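Local coordinates for protein Nrps/pks (Streptomyces albus, PDB 4OPE) that probably catalyses decarboxylative Claisen condensation, extending the growing polyketide chain as a ketosynthase domain of the AT-less oxazolomycin synthase, at residues Thr537-Ala541 with Pro542-Glu546; Asn283-Ala286 with Gln287-Ile291; Arg96-Leu99 with Gln100-Trp103. All coordinates share one frame; numbering follows the deposited sequence.

Contact 1 (Thr537-Ala541 with Pro542-Glu546); sequences TGRTA and PELAE
Thr540 and Glu543 form a capping box at the start of helix 541-550, and Thr537 extends the polar cluster by taking the second oxygen of the same carboxylate. Among the hydroxyl bonds, Thr540 OG1 donates to Glu543 OE1 at 2.8 Å and Thr537 OG1 to Glu543 OE2 at 2.5 Å. Both oxygens use their anti lone pairs, so the carboxylate is held at its two outer corners. With Glu543 CG beside the backbone N (chi1 -70°), the chain extends from there to reach the loop. The reciprocal capping bonds are weak: Glu543 N to Thr540 OG1 at 3.5 Å, and Thr540 N to Glu543 OE1 at 3.4 Å. Backbone bonds continue the turn, with Leu544 N 3.0 Å from Thr540 O and Ala545 N on Ala541 O. One water bridges the loop to the helix, accepting from Thr537 N and donating to Glu543 O. Apolar contacts lie further round. Ala541 and Ala545 pack on strand 496-502, while Leu544 crosses Arg539 at about a right angle. The guanidinium, whose NH2 bonds to Ala555 O, receives Leu544 over one face: CD2 sits 3.8 Å above its plane, offset toward the rim.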
ATOM      1  N   THR A 537     -21.928 -38.819 -21.835  1.00 41.55           N
ATOM      2  CA  THR A 537     -21.816 -39.980 -22.684  1.00 40.07           C
ATOM      3  C   THR A 537     -21.496 -39.604 -24.115  1.00 40.07           C
ATOM      4  O   THR A 537     -21.278 -40.488 -24.947  1.00 39.61           O
ATOM      5  CB  THR A 537     -23.113 -40.840 -22.638  1.00 39.56           C
ATOM      6  OG1 THR A 537     -24.285 -40.093 -23.074  1.00 39.17           O
ATOM      7  CG2 THR A 537     -23.318 -41.365 -21.265  1.00 38.11           C
ATOM      8  N   GLY A 538     -21.475 -38.301 -24.393  1.00 38.95           N
ATOM      9  CA  GLY A 538     -21.135 -37.758 -25.706  1.00 39.57           C
ATOM     10  C   GLY A 538     -21.315 -36.244 -25.671  1.00 42.16           C
ATOM     11  O   GLY A 538     -21.676 -35.688 -24.640  1.00 42.53           O
ATOM     12  N   ARG A 539     -21.090 -35.572 -26.793  1.00 47.26           N
ATOM     13  CA  ARG A 539     -21.093 -34.097 -26.838  1.00 51.63           C
ATOM     14  C   ARG A 539     -22.392 -33.421 -27.325  1.00 48.98           C
ATOM     15  O   ARG A 539     -22.442 -32.203 -27.423  1.00 51.52           O
ATOM     16  CB  ARG A 539     -19.879 -33.582 -27.653  1.00 59.12           C
ATOM     17  CG  ARG A 539     -18.485 -33.673 -26.943  1.00 67.40           C
ATOM     18  CD  ARG A 539     -18.301 -32.971 -25.553  1.00 71.10           C
ATOM     19  NE  ARG A 539     -18.487 -31.491 -25.498  1.00 75.79           N
ATOM     20  CZ  ARG A 539     -18.196 -30.702 -24.439  1.00 76.47           C
ATOM     21  NH1 ARG A 539     -17.686 -31.215 -23.312  1.00 76.44           N
ATOM     22  NH2 ARG A 539     -18.407 -29.379 -24.495  1.00 73.32           N
ATOM     23  N   THR A 540     -23.452 -34.165 -27.588  1.00 44.00           N
ATOM     24  CA  THR A 540     -24.732 -33.510 -27.813  1.00 44.86           C
ATOM     25  C   THR A 540     -25.198 -32.826 -26.531  1.00 45.46           C
ATOM     26  O   THR A 540     -24.880 -33.228 -25.427  1.00 44.78           O
ATOM     27  CB  THR A 540     -25.875 -34.462 -28.214  1.00 44.79           C
ATOM     28  OG1 THR A 540     -26.255 -35.245 -27.075  1.00 44.78           O
ATOM     29  CG2 THR A 540     -25.480 -35.389 -29.400  1.00 43.74           C
ATOM     30  N   ALA A 541     -26.016 -31.805 -26.706  1.00 46.87           N
ATOM     31  CA  ALA A 541     -26.448 -30.958 -25.613  1.00 44.09           C
ATOM     32  C   ALA A 541     -27.248 -31.715 -24.536  1.00 42.31           C
ATOM     33  O   ALA A 541     -26.991 -31.553 -23.360  1.00 39.96           O
ATOM     34  CB  ALA A 541     -27.235 -29.771 -26.182  1.00 42.97           C
ATOM     35  N   PRO A 542     -28.228 -32.545 -24.936  1.00 42.81           N
ATOM     36  CA  PRO A 542     -28.960 -33.352 -23.933  1.00 42.65           C
ATOM     37  C   PRO A 542     -28.025 -34.188 -23.065  1.00 42.60           C
ATOM     38  O   PRO A 542     -28.235 -34.336 -21.850  1.00 42.71           O
ATOM     39  CB  PRO A 542     -29.823 -34.286 -24.775  1.00 43.21           C
ATOM     40  CG  PRO A 542     -29.831 -33.719 -26.149  1.00 44.03           C
ATOM     41  CD  PRO A 542     -28.609 -32.870 -26.317  1.00 42.19           C
ATOM     42  N   GLU A 543     -26.994 -34.732 -23.693  1.00 43.55           N
ATOM     43  CA  GLU A 543     -25.988 -35.512 -22.972  1.00 46.48           C
ATOM     44  C   GLU A 543     -25.216 -34.660 -22.014  1.00 42.98           C
ATOM     45  O   GLU A 543     -24.945 -35.082 -20.907  1.00 46.55           O
ATOM     46  CB  GLU A 543     -25.014 -36.202 -23.949  1.00 48.51           C
ATOM     47  CG  GLU A 543     -25.650 -37.319 -24.739  1.00 46.54           C
ATOM     48  CD  GLU A 543     -24.676 -37.970 -25.698  1.00 49.26           C
ATOM     49  OE1 GLU A 543     -24.419 -37.368 -26.776  1.00 46.33           O
ATOM     50  OE2 GLU A 543     -24.217 -39.120 -25.387  1.00 49.13           O
ATOM     51  N   LEU A 544     -24.870 -33.467 -22.466  1.00 42.09           N
ATOM     52  CA  LEU A 544     -24.173 -32.463 -21.657  1.00 42.62           C
ATOM     53  C   LEU A 544     -25.029 -31.973 -20.527  1.00 41.12           C
ATOM     54  O   LEU A 544     -24.594 -31.950 -19.375  1.00 39.89           O
ATOM     55  CB  LEU A 544     -23.728 -31.279 -22.516  1.00 43.26           C
ATOM     56  CG  LEU A 544     -22.734 -31.663 -23.646  1.00 44.90           C
ATOM     57  CD1 LEU A 544     -22.253 -30.446 -24.420  1.00 44.94           C
ATOM     58  CD2 LEU A 544     -21.555 -32.427 -23.090  1.00 44.21           C
ATOM     59  N   ALA A 545     -26.251 -31.611 -20.859  1.00 41.00           N
ATOM     60  CA  ALA A 545     -27.235 -31.263 -19.865  1.00 41.91           C
ATOM     61  C   ALA A 545     -27.361 -32.312 -18.790  1.00 41.72           C
ATOM     62  O   ALA A 545     -27.330 -32.010 -17.628  1.00 44.20           O
ATOM     63  CB  ALA A 545     -28.575 -31.053 -20.535  1.00 44.38           C
ATOM     64  N   GLU A 546     -27.515 -33.563 -19.155  1.00 45.71           N
ATOM     65  CA  GLU A 546     -27.732 -34.600 -18.125  1.00 48.25           C
ATOM     66  C   GLU A 546     -26.511 -34.786 -17.199  1.00 45.35           C
ATOM     67  O   GLU A 546     -26.639 -35.083 -16.018  1.00 46.86           O
ATOM     68  CB  GLU A 546     -28.158 -35.928 -18.782  1.00 51.44           C
ATOM     69  CG  GLU A 546     -29.607 -35.927 -19.323  1.00 57.35           C
ATOM     70  CD  GLU A 546     -29.986 -37.211 -20.104  1.00 67.26           C
ATOM     71  OE1 GLU A 546     -29.123 -37.750 -20.842  1.00 68.02           O
ATOM     72  OE2 GLU A 546     -31.146 -37.696 -19.987  1.00 68.93           O
TER
HETATM   73  O   HOH W   1     -24.381 -37.742 -20.340  1.00 34.90           O

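Contact 2 (Asn283-Ala286 with Gln287-Ile291); sequences NPRA and QGVLI
Gln287 lies along the carbonyl of Asn283 in the first turn of helix 284-298, where Asn283 is the N-cap. Its backbone N donates to Asn283 O at 3.1 Å, nearly straight at 170°, and the side chain then runs past the same oxygen. CB stands 3.7 Å from Asn283 O. CG, placed beside the backbone N by chi1 of -65°, approaches Asn283 O more closely, at 3.3 Å. Beyond it the chain is extended: CD is 3.9 Å from Asn283 O, and NE2, at 4.1 Å from that oxygen, only passes near. The buried side chain also touches Val321 of helix 318-329 and Phe422 of strand 416-422. The cap itself is asymmetric. Asn283 OD1 takes Arg285 N from above its amide plane and Ala286 N in a weak bond, while ND2 is held by Gly273 O. Arg285 faces the dimer partner, its NH1 in a salt bridge with Asp166 of the second subunit, and Val289 packs on Arg120 of that subunit. Within the helix these two residues meet side chain to side chain loosely, Val289 CG2 coming obliquely to the guanidinium, 4.2 Å from Arg285 NH1.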
ATOM      1  N   ASN A 283      -0.132  20.456  -7.411  1.00 37.09           N
ATOM      2  CA  ASN A 283       1.012  21.017  -8.061  1.00 36.83           C
ATOM      3  C   ASN A 283       0.977  20.726  -9.560  1.00 37.27           C
ATOM      4  O   ASN A 283       1.165  19.609  -9.992  1.00 36.60           O
ATOM      5  CB  ASN A 283       2.272  20.434  -7.445  1.00 35.90           C
ATOM      6  CG  ASN A 283       3.515  20.939  -8.110  1.00 37.93           C
ATOM      7  OD1 ASN A 283       3.460  21.669  -9.106  1.00 37.65           O
ATOM      8  ND2 ASN A 283       4.664  20.543  -7.570  1.00 41.70           N
ATOM      9  N   PRO A 284       0.800  21.761 -10.370  1.00 39.29           N
ATOM     10  CA  PRO A 284       0.614  21.501 -11.792  1.00 39.41           C
ATOM     11  C   PRO A 284       1.930  21.232 -12.491  1.00 39.82           C
ATOM     12  O   PRO A 284       1.947  20.716 -13.588  1.00 39.31           O
ATOM     13  CB  PRO A 284      -0.043  22.795 -12.291  1.00 39.04           C
ATOM     14  CG  PRO A 284       0.515  23.833 -11.403  1.00 38.38           C
ATOM     15  CD  PRO A 284       0.689  23.197 -10.052  1.00 38.79           C
ATOM     16  N   ARG A 285       3.031  21.580 -11.874  1.00 42.32           N
ATOM     17  CA  ARG A 285       4.305  21.206 -12.449  1.00 48.25           C
ATOM     18  C   ARG A 285       4.422  19.682 -12.456  1.00 44.69           C
ATOM     19  O   ARG A 285       4.786  19.077 -13.459  1.00 46.74           O
ATOM     20  CB  ARG A 285       5.457  21.830 -11.654  1.00 57.67           C
ATOM     21  CG  ARG A 285       6.810  21.810 -12.356  1.00 66.36           C
ATOM     22  CD  ARG A 285       7.999  21.651 -11.396  1.00 78.71           C
ATOM     23  NE  ARG A 285       8.488  20.257 -11.362  1.00 85.59           N
ATOM     24  CZ  ARG A 285       8.346  19.389 -10.351  1.00 90.80           C
ATOM     25  NH1 ARG A 285       8.827  18.152 -10.491  1.00 89.89           N
ATOM     26  NH2 ARG A 285       7.741  19.730  -9.204  1.00 94.19           N
ATOM     27  N   ALA A 286       4.088  19.067 -11.337  1.00 41.94           N
ATOM     28  CA  ALA A 286       4.267  17.644 -11.164  1.00 41.12           C
ATOM     29  C   ALA A 286       3.232  16.871 -11.966  1.00 39.68           C
ATOM     30  O   ALA A 286       3.543  15.835 -12.545  1.00 39.58           O
ATOM     31  CB  ALA A 286       4.162  17.293  -9.689  1.00 43.11           C
ATOM     32  N   GLN A 287       2.008  17.383 -12.028  1.00 36.87           N
ATOM     33  CA  GLN A 287       1.018  16.816 -12.894  1.00 36.24           C
ATOM     34  C   GLN A 287       1.504  16.815 -14.326  1.00 36.64           C
ATOM     35  O   GLN A 287       1.374  15.822 -15.058  1.00 40.61           O
ATOM     36  CB  GLN A 287      -0.281  17.601 -12.802  1.00 38.23           C
ATOM     37  CG  GLN A 287      -0.947  17.528 -11.419  1.00 38.56           C
ATOM     38  CD  GLN A 287      -2.278  18.295 -11.318  1.00 37.44           C
ATOM     39  OE1 GLN A 287      -2.853  18.707 -12.312  1.00 36.97           O
ATOM     40  NE2 GLN A 287      -2.776  18.444 -10.105  1.00 37.84           N
ATOM     41  N   GLY A 288       2.073  17.922 -14.740  1.00 36.10           N
ATOM     42  CA  GLY A 288       2.638  18.025 -16.074  1.00 37.13           C
ATOM     43  C   GLY A 288       3.721  16.993 -16.381  1.00 38.02           C
ATOM     44  O   GLY A 288       3.691  16.327 -17.446  1.00 37.41           O
ATOM     45  N   VAL A 289       4.671  16.861 -15.470  1.00 37.08           N
ATOM     46  CA  VAL A 289       5.721  15.879 -15.620  1.00 39.85           C
ATOM     47  C   VAL A 289       5.168  14.457 -15.750  1.00 41.57           C
ATOM     48  O   VAL A 289       5.517  13.714 -16.675  1.00 41.45           O
ATOM     49  CB  VAL A 289       6.678  15.919 -14.422  1.00 41.41           C
ATOM     50  CG1 VAL A 289       7.698  14.794 -14.508  1.00 41.05           C
ATOM     51  CG2 VAL A 289       7.365  17.279 -14.371  1.00 40.95           C
ATOM     52  N   LEU A 290       4.288  14.094 -14.814  1.00 43.39           N
ATOM     53  CA  LEU A 290       3.668  12.765 -14.766  1.00 39.82           C
ATOM     54  C   LEU A 290       3.003  12.424 -16.100  1.00 39.49           C
ATOM     55  O   LEU A 290       3.311  11.405 -16.708  1.00 38.53           O
ATOM     56  CB  LEU A 290       2.638  12.754 -13.661  1.00 39.95           C
ATOM     57  CG  LEU A 290       1.811  11.486 -13.539  1.00 42.72           C
ATOM     58  CD1 LEU A 290       2.610  10.393 -12.859  1.00 45.34           C
ATOM     59  CD2 LEU A 290       0.518  11.745 -12.793  1.00 43.89           C
ATOM     60  N   ILE A 291       2.109  13.291 -16.559  1.00 37.40           N
ATOM     61  CA  ILE A 291       1.387  13.048 -17.782  1.00 38.35           C
ATOM     62  C   ILE A 291       2.324  12.976 -19.005  1.00 41.65           C
ATOM     63  O   ILE A 291       2.138  12.142 -19.904  1.00 41.33           O
ATOM     64  CB  ILE A 291       0.309  14.140 -17.990  1.00 38.33           C
ATOM     65  CG1 ILE A 291      -0.806  13.989 -16.945  1.00 38.10           C
ATOM     66  CG2 ILE A 291      -0.347  14.013 -19.338  1.00 37.61           C
ATOM     67  CD1 ILE A 291      -1.782  15.146 -16.852  1.00 38.00           C
TER

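Contact 3 (Arg96-Leu99 with Gln100-Trp103)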
ATOM      1  N   ARG A  96     -15.421  -6.996   3.017  1.00 38.84           N
ATOM      2  CA  ARG A  96     -16.434  -7.911   2.572  1.00 39.69           C
ATOM      3  C   ARG A  96     -16.856  -7.672   1.138  1.00 38.50           C
ATOM      4  O   ARG A  96     -17.028  -8.595   0.350  1.00 35.98           O
ATOM      5  CB  ARG A  96     -17.640  -7.752   3.460  1.00 42.06           C
ATOM      6  CG  ARG A  96     -17.326  -7.881   4.958  1.00 43.55           C
ATOM      7  CD  ARG A  96     -18.607  -7.826   5.748  1.00 42.02           C
ATOM      8  NE  ARG A  96     -18.580  -6.818   6.786  1.00 39.20           N
ATOM      9  CZ  ARG A  96     -19.605  -6.052   7.103  1.00 37.79           C
ATOM     10  NH1 ARG A  96     -20.749  -6.086   6.422  1.00 39.39           N
ATOM     11  NH2 ARG A  96     -19.472  -5.223   8.101  1.00 38.79           N
ATOM     12  N   ILE A  97     -17.047  -6.410   0.809  1.00 38.82           N
ATOM     13  CA  ILE A  97     -17.513  -6.039  -0.505  1.00 36.73           C
ATOM     14  C   ILE A  97     -16.464  -6.331  -1.551  1.00 34.99           C
ATOM     15  O   ILE A  97     -16.776  -6.792  -2.655  1.00 35.89           O
ATOM     16  CB  ILE A  97     -17.914  -4.574  -0.506  1.00 37.91           C
ATOM     17  CG1 ILE A  97     -19.221  -4.466   0.280  1.00 39.59           C
ATOM     18  CG2 ILE A  97     -18.059  -4.059  -1.932  1.00 38.41           C
ATOM     19  CD1 ILE A  97     -19.763  -3.065   0.380  1.00 41.84           C
ATOM     20  N   PHE A  98     -15.219  -6.066  -1.219  1.00 31.74           N
ATOM     21  CA  PHE A  98     -14.171  -6.360  -2.150  1.00 31.67           C
ATOM     22  C   PHE A  98     -14.066  -7.870  -2.482  1.00 31.61           C
ATOM     23  O   PHE A  98     -13.703  -8.248  -3.591  1.00 29.25           O
ATOM     24  CB  PHE A  98     -12.853  -5.823  -1.630  1.00 31.99           C
ATOM     25  CG  PHE A  98     -11.792  -5.773  -2.651  1.00 31.96           C
ATOM     26  CD1 PHE A  98     -11.936  -4.993  -3.778  1.00 32.80           C
ATOM     27  CD2 PHE A  98     -10.667  -6.497  -2.511  1.00 33.80           C
ATOM     28  CE1 PHE A  98     -10.954  -4.945  -4.760  1.00 32.87           C
ATOM     29  CE2 PHE A  98      -9.674  -6.452  -3.493  1.00 34.88           C
ATOM     30  CZ  PHE A  98      -9.827  -5.678  -4.619  1.00 32.71           C
ATOM     31  N   LEU A  99     -14.412  -8.721  -1.535  1.00 30.96           N
ATOM     32  CA  LEU A  99     -14.428 -10.134  -1.811  1.00 31.83           C
ATOM     33  C   LEU A  99     -15.463 -10.469  -2.872  1.00 32.12           C
ATOM     34  O   LEU A  99     -15.184 -11.193  -3.846  1.00 32.16           O
ATOM     35  CB  LEU A  99     -14.755 -10.910  -0.565  1.00 33.70           C
ATOM     36  CG  LEU A  99     -13.604 -11.351   0.291  1.00 36.18           C
ATOM     37  CD1 LEU A  99     -14.215 -11.815   1.591  1.00 38.37           C
ATOM     38  CD2 LEU A  99     -12.809 -12.476  -0.353  1.00 36.83           C
ATOM     39  N   GLN A 100     -16.658  -9.924  -2.720  1.00 31.95           N
ATOM     40  CA  GLN A 100     -17.670 -10.145  -3.742  1.00 32.60           C
ATOM     41  C   GLN A 100     -17.251  -9.536  -5.087  1.00 31.61           C
ATOM     42  O   GLN A 100     -17.455 -10.154  -6.130  1.00 31.87           O
ATOM     43  CB  GLN A 100     -19.032  -9.669  -3.271  1.00 33.85           C
ATOM     44  CG  GLN A 100     -19.463 -10.376  -1.963  1.00 37.08           C
ATOM     45  CD  GLN A 100     -20.810  -9.869  -1.422  1.00 39.49           C
ATOM     46  OE1 GLN A 100     -21.171  -8.757  -1.666  1.00 39.28           O
ATOM     47  NE2 GLN A 100     -21.511 -10.677  -0.650  1.00 42.46           N
ATOM     48  N   THR A 101     -16.624  -8.362  -5.062  1.00 29.92           N
ATOM     49  CA  THR A 101     -16.139  -7.736  -6.273  1.00 29.19           C
ATOM     50  C   THR A 101     -15.149  -8.625  -6.981  1.00 29.01           C
ATOM     51  O   THR A 101     -15.246  -8.858  -8.177  1.00 30.13           O
ATOM     52  CB  THR A 101     -15.487  -6.399  -5.929  1.00 30.38           C
ATOM     53  OG1 THR A 101     -16.496  -5.530  -5.395  1.00 32.32           O
ATOM     54  CG2 THR A 101     -14.815  -5.768  -7.133  1.00 29.19           C
ATOM     55  N   VAL A 102     -14.216  -9.202  -6.257  1.00 29.36           N
ATOM     56  CA  VAL A 102     -13.245 -10.067  -6.932  1.00 29.43           C
ATOM     57  C   VAL A 102     -13.911 -11.278  -7.540  1.00 29.20           C
ATOM     58  O   VAL A 102     -13.592 -11.676  -8.667  1.00 29.87           O
ATOM     59  CB  VAL A 102     -12.081 -10.460  -6.033  1.00 28.89           C
ATOM     60  CG1 VAL A 102     -11.149 -11.408  -6.761  1.00 28.98           C
ATOM     61  CG2 VAL A 102     -11.329  -9.194  -5.652  1.00 28.05           C
ATOM     62  N   TRP A 103     -14.861 -11.845  -6.816  1.00 29.47           N
ATOM     63  CA  TRP A 103     -15.640 -12.954  -7.366  1.00 29.23           C
ATOM     64  C   TRP A 103     -16.270 -12.524  -8.692  1.00 29.58           C
ATOM     65  O   TRP A 103     -16.165 -13.247  -9.700  1.00 29.50           O
ATOM     66  CB  TRP A 103     -16.750 -13.426  -6.420  1.00 30.43           C
ATOM     67  CG  TRP A 103     -17.386 -14.663  -6.953  1.00 31.76           C
ATOM     68  CD1 TRP A 103     -18.478 -14.756  -7.771  1.00 31.11           C
ATOM     69  CD2 TRP A 103     -16.927 -16.006  -6.739  1.00 32.82           C
ATOM     70  NE1 TRP A 103     -18.741 -16.085  -8.076  1.00 30.39           N
ATOM     71  CE2 TRP A 103     -17.797 -16.871  -7.471  1.00 31.67           C
ATOM     72  CE3 TRP A 103     -15.873 -16.561  -6.008  1.00 31.74           C
ATOM     73  CZ2 TRP A 103     -17.622 -18.251  -7.499  1.00 31.69           C
ATOM     74  CZ3 TRP A 103     -15.707 -17.948  -6.022  1.00 32.47           C
ATOM     75  CH2 TRP A 103     -16.578 -18.773  -6.758  1.00 32.79           C
TER
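Phe98 and Val102 make the close-packed side of this i to i+4 contact, one turn apart on helix 93-108, which lies buried in the thiolase-type ketosynthase fold. The valine comes over a face of the ring in a CH-pi contact: Val102 CG2 is 4.0 Å from the centroid of the Phe98 ring, only 18° off the ring normal. The methyl sits toward the CE2 and CZ side of the ring rather than over its middle. Two torsions set up the meeting. Phe98 CG is anti to the backbone N (chi1 -166°), while Val102 turns CG2 beside its own backbone N, back toward the preceding turn. The same methyl also lies 3.3 Å from Phe98 O, the carbonyl that accepts Val102 N. Helix 152-163 packs against this side, with Val155 and Val159 on Phe98 and Phe163 on Val102.

The pairings of Arg96 with Gln100 and of Leu99 with Trp103 are looser, although buried as well. Gln100 N reaches Arg96 O in a weak bond of 3.4 Å, and Gln100 CG lies 3.8 Å from that oxygen. Arg96 turns its guanidinium away from the turn, with NH2 bonded to Ile91 O; Gln100 heads for Phe76 and Phe570. Trp103 likewise leads away, its indole meeting Phe80 and Phe570 edge-to-face, and touches the preceding turn mainly through CB and the backbone bond from its N to Leu99 O.

Thr101 packs against strand 242-250, touching Ala245. Its backbone N donates to Ile97 O at 2.9 Å. Its hydroxyl, beside that N, has two partners in range, Ser243 OG and Ile97 O, the latter 3.0 Å from Thr101 OG1.

In the fold
All three contacts are local, within or at the start of a helix, but they sample different regions of the chain. Contact 3 is the most central, its centre about 11 Å from that of the chain; contact 2 lies about 26 Å out, at the subunit interface, and contact 1 about 37 Å out. Contacts 1 and 2 fall on opposite sides of the chain's centre, with their own centres about 60 Å apart. Contact 3 is about 34 Å from each, centre to centre, and no two contacts touch. Contacts 2 and 3 both belong to the ketosynthase fold; contact 1 packs on strands 496-502 and 524-528, which are not part of the large mixed sheet.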